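Local atomic coordinates of cryptochrome DASH (Arabidopsis thaliana, PDB entry 2J4D), a protein that binds FAD and a folate light antenna, repairs cyclobutane pyrimidine dimers in single-stranded DNA and may also serve as a photoreceptor. Residues Y373-A378 against K452-Y457. Residues are numbered along the deposited sequence; the frame is centred on the assembly and turned at random.
Sequences YPLIDA and KQAQNY
L375 and A454 have the closest CA atoms of the two helical segments, 6.5 Å apart. Residues 374-378 form the first turn of helix 374-386, and Y373 sits at its N-cap position. Residues 452-457 are the last turns of helix 450-457. No hydrogen bond joins the two segments; each keeps its own helical bonds, such as D377 N to Y373 O and Y457 N to Q453 O.

One methyl group does the touching. The CB of L375 points toward the other helix. CG lies anti to the backbone N (chi1 -173°), and CD2 makes the contact. This CD2 lies 3.7 Å from A454 N and 3.8 Å from Q453 CB. It also reaches the methyl of A454, with CD2 and CB 4.1 Å apart. The methyl thus rests on backbone as well as side-chain atoms.

Q453 offers only its CB here. Its chain bends at chi2 (-65°), and the amide leads away from L375. OE1 accepts a hydrogen bond from NH1 of R392, which probably takes part in ATP binding, as in related proteins. R392 also makes a cation-pi contact with Y457. I396 of helix 391-404 touches both L375 and Q453.

The contact is small, burying 94 Å² in all, and lies within the FAD-binding domain of the photolyase family. Between the two segments its chemistry is van der Waals, with Q453 giving its aliphatic base to the buried leucine. The amide oxygen of Q453 is satisfied outside the contact, by R392.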
loop_
_atom_site.group_PDB
_atom_site.type_symbol
_atom_site.label_atom_id
_atom_site.label_comp_id
_atom_site.label_asym_id
_atom_site.label_seq_id
_atom_site.Cartn_x
_atom_site.Cartn_y
_atom_site.Cartn_z
ATOM N N TYR A 373 -7.996 25.331 -10.132
ATOM C CA TYR A 373 -6.756 25.044 -10.845
ATOM C C TYR A 373 -6.884 23.634 -11.382
ATOM O O TYR A 373 -6.872 22.669 -10.619
ATOM C CB TYR A 373 -5.575 25.154 -9.889
ATOM C CG TYR A 373 -5.376 26.558 -9.390
ATOM C CD1 TYR A 373 -4.731 27.507 -10.175
ATOM C CD2 TYR A 373 -5.855 26.950 -8.143
ATOM C CE1 TYR A 373 -4.561 28.811 -9.732
ATOM C CE2 TYR A 373 -5.693 28.256 -7.691
ATOM C CZ TYR A 373 -5.042 29.179 -8.491
ATOM O OH TYR A 373 -4.861 30.469 -8.048
ATOM N N PRO A 374 -7.023 23.495 -12.709
ATOM C CA PRO A 374 -7.170 22.186 -13.346
ATOM C C PRO A 374 -6.185 21.110 -12.890
ATOM O O PRO A 374 -6.595 19.990 -12.581
ATOM C CB PRO A 374 -7.049 22.514 -14.831
ATOM C CG PRO A 374 -7.691 23.885 -14.903
ATOM C CD PRO A 374 -7.052 24.572 -13.717
ATOM N N LEU A 375 -4.899 21.441 -12.844
ATOM C CA LEU A 375 -3.904 20.454 -12.429
ATOM C C LEU A 375 -4.254 19.860 -11.065
ATOM O O LEU A 375 -4.194 18.643 -10.874
ATOM C CB LEU A 375 -2.511 21.082 -12.384
ATOM C CG LEU A 375 -1.373 20.090 -12.118
ATOM C CD1 LEU A 375 -1.451 18.932 -13.100
ATOM C CD2 LEU A 375 -0.034 20.806 -12.231
ATOM N N ILE A 376 -4.626 20.723 -10.125
ATOM C CA ILE A 376 -4.994 20.274 -8.782
ATOM C C ILE A 376 -6.294 19.482 -8.806
ATOM O O ILE A 376 -6.344 18.334 -8.354
ATOM C CB ILE A 376 -5.197 21.461 -7.809
ATOM C CG1 ILE A 376 -3.934 22.331 -7.751
ATOM C CG2 ILE A 376 -5.566 20.933 -6.412
ATOM C CD1 ILE A 376 -2.654 21.576 -7.387
ATOM N N ASP A 377 -7.342 20.092 -9.354
ATOM C CA ASP A 377 -8.661 19.467 -9.398
ATOM C C ASP A 377 -8.717 18.114 -10.083
ATOM O O ASP A 377 -9.382 17.199 -9.594
ATOM C CB ASP A 377 -9.688 20.415 -10.044
ATOM C CG ASP A 377 -9.859 21.710 -9.261
ATOM O OD1 ASP A 377 -9.616 21.693 -8.032
ATOM O OD2 ASP A 377 -10.244 22.739 -9.866
ATOM N N ALA A 378 -8.025 17.983 -11.210
ATOM C CA ALA A 378 -8.008 16.721 -11.937
ATOM C C ALA A 378 -7.423 15.625 -11.044
ATOM O O ALA A 378 -7.937 14.511 -10.993
ATOM C CB ALA A 378 -7.179 16.862 -13.219
ATOM N N LYS A 452 4.458 25.638 -13.961
ATOM C CA LYS A 452 5.599 24.887 -14.473
ATOM C C LYS A 452 5.326 23.395 -14.484
ATOM O O LYS A 452 5.684 22.696 -15.429
ATOM C CB LYS A 452 6.852 25.169 -13.641
ATOM C CG LYS A 452 7.407 26.566 -13.826
ATOM C CD LYS A 452 8.691 26.755 -13.042
ATOM C CE LYS A 452 9.157 28.202 -13.111
ATOM N NZ LYS A 452 10.268 28.476 -12.154
ATOM N N GLN A 453 4.701 22.898 -13.423
ATOM C CA GLN A 453 4.394 21.480 -13.355
ATOM C C GLN A 453 3.455 21.124 -14.500
ATOM O O GLN A 453 3.641 20.110 -15.180
ATOM C CB GLN A 453 3.756 21.140 -12.005
ATOM C CG GLN A 453 4.713 21.319 -10.827
ATOM C CD GLN A 453 5.883 20.347 -10.873
ATOM O OE1 GLN A 453 5.689 19.133 -10.884
ATOM N NE2 GLN A 453 7.102 20.878 -10.897
ATOM N N ALA A 454 2.457 21.973 -14.730
ATOM C CA ALA A 454 1.508 21.724 -15.806
ATOM C C ALA A 454 2.232 21.682 -17.145
ATOM O O ALA A 454 1.971 20.819 -17.981
ATOM C CB ALA A 454 0.434 22.809 -15.824
ATOM N N GLN A 455 3.153 22.618 -17.337
ATOM C CA GLN A 455 3.902 22.697 -18.583
ATOM C C GLN A 455 4.853 21.522 -18.754
ATOM O O GLN A 455 4.978 20.974 -19.850
ATOM C CB GLN A 455 4.682 24.014 -18.635
ATOM C CG GLN A 455 5.421 24.258 -19.937
ATOM C CD GLN A 455 4.540 24.069 -21.163
ATOM O OE1 GLN A 455 3.335 24.334 -21.129
ATOM N NE2 GLN A 455 5.144 23.621 -22.259
ATOM N N ASN A 456 5.510 21.122 -17.671
ATOM C CA ASN A 456 6.455 20.014 -17.752
ATOM C C ASN A 456 5.832 18.633 -17.777
ATOM O O ASN A 456 6.347 17.734 -18.444
ATOM C CB ASN A 456 7.455 20.067 -16.595
ATOM C CG ASN A 456 8.276 21.338 -16.596
ATOM O OD1 ASN A 456 8.519 21.929 -17.648
ATOM N ND2 ASN A 456 8.723 21.761 -15.416
ATOM N N TYR A 457 4.717 18.454 -17.074
ATOM C CA TYR A 457 4.113 17.134 -17.009
ATOM C C TYR A 457 2.768 16.922 -17.695
ATOM O O TYR A 457 2.304 15.786 -17.795
ATOM C CB TYR A 457 4.055 16.704 -15.546
ATOM C CG TYR A 457 5.428 16.734 -14.916
ATOM C CD1 TYR A 457 6.414 15.832 -15.314
ATOM C CD2 TYR A 457 5.763 17.702 -13.972
ATOM C CE1 TYR A 457 7.699 15.895 -14.790
ATOM C CE2 TYR A 457 7.051 17.777 -13.441
ATOM C CZ TYR A 457 8.013 16.869 -13.856
ATOM O OH TYR A 457 9.288 16.928 -13.339
#